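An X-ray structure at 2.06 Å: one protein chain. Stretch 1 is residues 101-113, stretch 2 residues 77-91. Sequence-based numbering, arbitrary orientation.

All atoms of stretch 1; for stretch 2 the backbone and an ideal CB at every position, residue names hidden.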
# COMPACT_ATOMS: atom_id res chain seq x y z
N ALA A 101 4.35 12.21 7.93
CA ALA A 101 4.13 12.42 6.51
C ALA A 101 4.20 11.07 5.78
O ALA A 101 5.04 10.23 6.09
CB ALA A 101 5.15 13.40 5.94
N PHE A 102 3.28 10.87 4.83
CA PHE A 102 3.21 9.63 4.07
C PHE A 102 2.96 8.41 4.91
O PHE A 102 3.39 7.30 4.58
CB PHE A 102 4.42 9.47 3.15
CG PHE A 102 4.39 10.42 2.01
CD1 PHE A 102 3.56 10.18 0.93
CD2 PHE A 102 5.15 11.57 2.03
CE1 PHE A 102 3.50 11.06 -0.13
CE2 PHE A 102 5.10 12.47 0.97
CZ PHE A 102 4.27 12.21 -0.11
N ARG A 103 2.24 8.63 6.01
CA ARG A 103 1.74 7.56 6.86
C ARG A 103 0.26 7.85 7.10
O ARG A 103 -0.12 8.98 7.43
CB ARG A 103 2.50 7.52 8.19
CG ARG A 103 4.03 7.52 8.02
CD ARG A 103 4.75 7.41 9.35
NE ARG A 103 6.20 7.41 9.19
CZ ARG A 103 6.92 6.33 8.93
NH1 ARG A 103 8.24 6.43 8.81
NH2 ARG A 103 6.33 5.14 8.79
N GLY A 104 -0.59 6.85 6.92
CA GLY A 104 -2.01 7.03 7.17
C GLY A 104 -2.77 5.71 7.07
O GLY A 104 -2.43 4.87 6.26
N HIS A 105 -3.80 5.54 7.89
CA HIS A 105 -4.59 4.31 7.87
C HIS A 105 -6.07 4.58 7.60
O HIS A 105 -6.55 5.71 7.74
CB HIS A 105 -4.43 3.53 9.18
CG HIS A 105 -5.08 4.17 10.36
ND1 HIS A 105 -4.39 4.96 11.26
CD2 HIS A 105 -6.36 4.13 10.81
CE1 HIS A 105 -5.21 5.39 12.20
NE2 HIS A 105 -6.41 4.90 11.95
N GLN A 106 -6.78 3.50 7.26
CA GLN A 106 -8.20 3.57 6.93
C GLN A 106 -8.86 2.23 7.19
O GLN A 106 -8.18 1.22 7.41
CB GLN A 106 -8.39 3.96 5.47
CG GLN A 106 -7.84 2.92 4.49
CD GLN A 106 -7.92 3.37 3.05
OE1 GLN A 106 -8.92 3.13 2.37
NE2 GLN A 106 -6.87 4.03 2.57
N PHE A 107 -10.19 2.21 7.15
CA PHE A 107 -10.97 0.99 7.32
C PHE A 107 -11.83 0.75 6.09
O PHE A 107 -12.34 1.71 5.49
CB PHE A 107 -11.87 1.10 8.56
CG PHE A 107 -11.11 1.17 9.84
CD1 PHE A 107 -10.86 0.03 10.59
CD2 PHE A 107 -10.61 2.39 10.29
CE1 PHE A 107 -10.15 0.09 11.77
CE2 PHE A 107 -9.89 2.46 11.48
CZ PHE A 107 -9.66 1.31 12.22
N THR A 108 -11.96 -0.51 5.68
CA THR A 108 -12.78 -0.80 4.51
C THR A 108 -14.24 -0.58 4.84
O THR A 108 -14.70 -0.90 5.95
CB THR A 108 -12.59 -2.24 3.98
OG1 THR A 108 -12.85 -3.18 5.02
CG2 THR A 108 -11.20 -2.44 3.42
N GLY A 109 -14.99 -0.06 3.87
CA GLY A 109 -16.41 0.16 4.06
C GLY A 109 -17.25 -1.09 3.83
O GLY A 109 -16.73 -2.21 3.78
N ALA A 110 -18.55 -0.88 3.71
CA ALA A 110 -19.49 -1.97 3.51
C ALA A 110 -19.16 -2.78 2.26
O ALA A 110 -19.30 -3.99 2.25
CB ALA A 110 -20.91 -1.42 3.43
N ASP A 111 -18.69 -2.10 1.22
CA ASP A 111 -18.39 -2.79 -0.02
C ASP A 111 -17.00 -3.44 -0.01
O ASP A 111 -16.61 -4.09 -0.97
CB ASP A 111 -18.54 -1.83 -1.21
CG ASP A 111 -17.55 -0.67 -1.18
OD1 ASP A 111 -16.83 -0.51 -0.17
OD2 ASP A 111 -17.51 0.08 -2.18
N GLY A 112 -16.27 -3.27 1.09
CA GLY A 112 -14.94 -3.86 1.20
C GLY A 112 -13.85 -3.12 0.43
O GLY A 112 -12.74 -3.62 0.26
N SER A 113 -14.17 -1.91 -0.03
CA SER A 113 -13.22 -1.17 -0.86
C SER A 113 -12.25 -0.33 -0.05
O SER A 113 -12.53 -0.01 1.09
CB SER A 113 -13.97 -0.25 -1.83
OG SER A 113 -14.65 0.76 -1.12
N UNK A 77 -15.54 -12.97 -0.92
CA UNK A 77 -16.55 -11.99 -0.58
C UNK A 77 -15.89 -10.81 0.12
O UNK A 77 -14.92 -11.00 0.86
CB UNK A 77 -17.64 -12.61 0.30
N UNK A 78 -16.40 -9.60 -0.11
CA UNK A 78 -15.75 -8.40 0.42
C UNK A 78 -15.73 -8.41 1.95
O UNK A 78 -16.67 -8.92 2.57
CB UNK A 78 -16.46 -7.14 -0.09
N UNK A 79 -14.67 -7.88 2.55
CA UNK A 79 -14.57 -7.81 4.01
C UNK A 79 -14.70 -6.38 4.51
O UNK A 79 -13.99 -5.48 4.06
CB UNK A 79 -13.24 -8.41 4.48
N UNK A 80 -15.59 -6.20 5.48
CA UNK A 80 -15.88 -4.87 6.00
C UNK A 80 -15.06 -4.61 7.28
O UNK A 80 -14.71 -5.54 8.00
CB UNK A 80 -17.38 -4.72 6.28
N UNK A 81 -14.73 -3.35 7.54
CA UNK A 81 -14.02 -3.00 8.75
C UNK A 81 -12.58 -3.46 8.83
O UNK A 81 -12.00 -3.55 9.91
CB UNK A 81 -14.78 -3.57 9.95
N UNK A 82 -11.98 -3.77 7.68
CA UNK A 82 -10.57 -4.15 7.69
C UNK A 82 -9.71 -2.91 7.84
O UNK A 82 -9.91 -1.93 7.13
CB UNK A 82 -10.20 -4.91 6.42
N UNK A 83 -8.76 -2.96 8.77
CA UNK A 83 -7.78 -1.89 8.95
C UNK A 83 -6.65 -2.00 7.91
O UNK A 83 -6.00 -3.04 7.79
CB UNK A 83 -7.20 -1.93 10.37
N UNK A 84 -6.44 -0.93 7.13
CA UNK A 84 -5.31 -0.83 6.22
C UNK A 84 -4.43 0.36 6.61
O UNK A 84 -4.88 1.49 6.59
CB UNK A 84 -5.79 -0.69 4.77
N UNK A 85 -3.18 0.09 6.95
CA UNK A 85 -2.27 1.10 7.46
C UNK A 85 -1.10 1.20 6.49
O UNK A 85 -0.28 0.30 6.41
CB UNK A 85 -1.80 0.77 8.88
N UNK A 86 -1.06 2.29 5.73
CA UNK A 86 -0.06 2.47 4.67
C UNK A 86 1.09 3.36 5.13
O UNK A 86 0.89 4.32 5.87
CB UNK A 86 -0.71 3.07 3.42
N UNK A 87 2.31 3.05 4.69
CA UNK A 87 3.40 4.01 4.79
C UNK A 87 4.37 3.83 3.61
O UNK A 87 4.38 2.77 2.97
CB UNK A 87 4.13 3.85 6.12
N UNK A 88 5.15 4.87 3.31
CA UNK A 88 5.96 4.87 2.09
C UNK A 88 6.94 6.02 2.09
O UNK A 88 6.80 6.96 2.87
CB UNK A 88 5.07 4.95 0.85
N UNK A 89 7.91 5.97 1.18
CA UNK A 89 8.84 7.09 1.01
C UNK A 89 8.18 8.20 0.20
O UNK A 89 7.22 7.95 -0.54
CB UNK A 89 10.13 6.63 0.33
N UNK A 90 8.71 9.42 0.34
CA UNK A 90 8.25 10.54 -0.46
C UNK A 90 8.84 10.44 -1.87
O UNK A 90 9.48 9.44 -2.20
CB UNK A 90 8.63 11.87 0.20
N UNK A 91 8.61 11.45 -2.70
CA UNK A 91 9.07 11.39 -4.10
C UNK A 91 10.59 11.27 -4.21
O UNK A 91 11.12 10.82 -5.22
CB UNK A 91 8.60 12.63 -4.86

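Residues 83-87 run antiparallel to strand 103-107, and the pairing sets which face of the sheet each side chain of 83-87 takes.

Position 77 has nothing of stretch 1 near its CB, so almost any residue would do; it is Lys77. At 78 the CB points toward stretch 1 and meets the turn from Gly109 to Gly112, 3.2 Å from Asp111 O. A small or compact, largely apolar residue suits this tight spot, and the phi of -62° also admits proline. Pro78 is found, its CB 3.3 Å from Asp111 O.

Position 79 points its CB away, leaving the side chain little constrained by stretch 1; the backbone matters more, because its carbonyl faces the Thr108 hydroxyl. The residue is Leu79, whose O accepts from Thr108 OG1 at 2.7 Å.

At 80 the CB points sideways, 3.6 Å from Gly109 O, an acceptor. A short donor such as serine or threonine would fit, though small apolar residues are possible. Thr80 places its OG1 3.0 Å from Gly109 O in a weak hydrogen bond.

Position 81 has a phi/psi of 70/20°, which favours glycine, with asparagine or aspartate as the usual alternatives. Gly81 gives its N to Thr108 O at 2.9 Å.

The CB of 82 lies sideways, 3.5 Å from Thr108 OG1, so a modest aliphatic group is reasonable. Val82 packs there, while its N donates to Thr108 OG1 (2.9 Å) and its O accepts from Thr108 N (2.9 Å).

Position 83 shares a face with Phe107 and His105, its CB 3.8 Å from Phe107 CE1. Two neighbouring rings invite an apolar chain, aliphatic or aromatic. Leu83 lays CD2 over one face of the Phe107 ring, 3.7 Å from Phe107 CZ, and also brings CD2 3.7 Å from His105 CD2.

Position 84 is on the other face, beside the aliphatic part of Gln106; branched or larger apolar residues suit it. Leu84 has its CB 4.1 Å from Gln106 CG and its CD1 4.1 Å from Thr108 CG2. Its N and Gln106 O are joined by a nearly linear hydrogen bond of 2.8 Å.

At 85 the CB returns to the His105 face, 3.8 Å from His105 CB. Small, polar or acidic residues all seem possible. Asp85 brings OD1 3.5 Å from His105 CB; that oxygen is hydrogen-bonded elsewhere in the structure.

Position 86 pairs with Gly104 and points to the face shared with Gln106, its CB 3.8 Å from Gly104 O; a large apolar side chain can lie along this face. Phe86 has Gly104 O at its ring edge and its CE2 3.8 Å from Gln106 NE2.

Position 87 faces the Arg103 guanidinium, its CB 3.7 Å from Arg103 NH2; an acidic, polar or aromatic residue could answer it. Trp87 sets CD1 3.5 Å from Arg103 NH2, then leads away.

At 88 the CB points sideways, 4.7 Å from Phe102 O; a long side chain, such as glutamine, methionine or lysine, could turn back to the Phe102 ring. It is Gln88, whose NE2 lies 3.7 Å from Phe102 CD1. Position 89, pointing away, is Ala89; its O accepts from Gln88 NE2 (3.0 Å). At 90 the CB points sideways, 3.7 Å from Phe102 CE2, so small or polar residues would do. Asp90 has its CA over one face of the Phe102 ring and its CB 3.6 Å from Phe102 CE2, while the end of its side chain leads away. Unconstrained 91 is Thr91.

Stretch 2, residues 77-91: KPLTGVLLDFWQADT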
# COMPACT_ATOMS: atom_id res chain seq x y z
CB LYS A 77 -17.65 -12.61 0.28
CG LYS A 77 -18.59 -13.51 -0.50
CD LYS A 77 -19.86 -13.83 0.28
CE LYS A 77 -19.76 -15.17 1.01
NZ LYS A 77 -21.02 -15.53 1.73
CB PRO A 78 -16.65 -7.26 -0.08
CG PRO A 78 -17.47 -7.84 -1.17
CD PRO A 78 -17.65 -9.28 -0.82
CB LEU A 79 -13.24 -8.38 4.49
CG LEU A 79 -13.07 -9.89 4.48
CD1 LEU A 79 -11.65 -10.25 4.89
CD2 LEU A 79 -14.09 -10.53 5.42
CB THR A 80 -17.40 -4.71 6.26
OG1 THR A 80 -17.73 -3.33 6.42
CG2 THR A 80 -17.82 -5.50 7.49
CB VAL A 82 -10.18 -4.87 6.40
CG1 VAL A 82 -8.67 -5.19 6.40
CG2 VAL A 82 -11.03 -6.14 6.23
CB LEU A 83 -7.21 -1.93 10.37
CG LEU A 83 -6.12 -0.97 10.88
CD1 LEU A 83 -4.71 -1.34 10.44
CD2 LEU A 83 -6.45 0.47 10.50
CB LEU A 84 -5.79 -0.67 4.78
CG LEU A 84 -6.59 -1.87 4.25
CD1 LEU A 84 -7.26 -1.49 2.95
CD2 LEU A 84 -5.64 -3.04 4.03
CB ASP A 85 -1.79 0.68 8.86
CG ASP A 85 -0.95 1.75 9.57
OD1 ASP A 85 -0.95 2.93 9.13
OD2 ASP A 85 -0.31 1.42 10.59
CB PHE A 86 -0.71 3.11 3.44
CG PHE A 86 -1.68 2.23 2.70
CD1 PHE A 86 -1.23 1.33 1.75
CD2 PHE A 86 -3.05 2.34 2.91
CE1 PHE A 86 -2.11 0.55 1.03
CE2 PHE A 86 -3.95 1.56 2.20
CZ PHE A 86 -3.49 0.66 1.26
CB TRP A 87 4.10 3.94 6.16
CG TRP A 87 4.95 2.73 6.40
CD1 TRP A 87 6.32 2.66 6.37
CD2 TRP A 87 4.49 1.41 6.73
NE1 TRP A 87 6.73 1.39 6.64
CE2 TRP A 87 5.63 0.60 6.87
CE3 TRP A 87 3.22 0.83 6.89
CZ2 TRP A 87 5.55 -0.76 7.17
CZ3 TRP A 87 3.14 -0.52 7.19
CH2 TRP A 87 4.30 -1.30 7.32
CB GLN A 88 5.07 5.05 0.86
CG GLN A 88 4.44 6.45 0.79
CD GLN A 88 3.75 6.74 -0.52
OE1 GLN A 88 2.59 6.36 -0.73
NE2 GLN A 88 4.45 7.42 -1.42
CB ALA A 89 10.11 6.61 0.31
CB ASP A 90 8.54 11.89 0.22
CG ASP A 90 10.03 12.20 0.37
OD1 ASP A 90 10.88 11.56 -0.29
OD2 ASP A 90 10.33 13.13 1.17
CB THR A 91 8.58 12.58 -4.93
OG1 THR A 91 8.80 12.30 -6.31
CG2 THR A 91 9.33 13.89 -4.54
O HOH W 1 7.09 8.63 5.32
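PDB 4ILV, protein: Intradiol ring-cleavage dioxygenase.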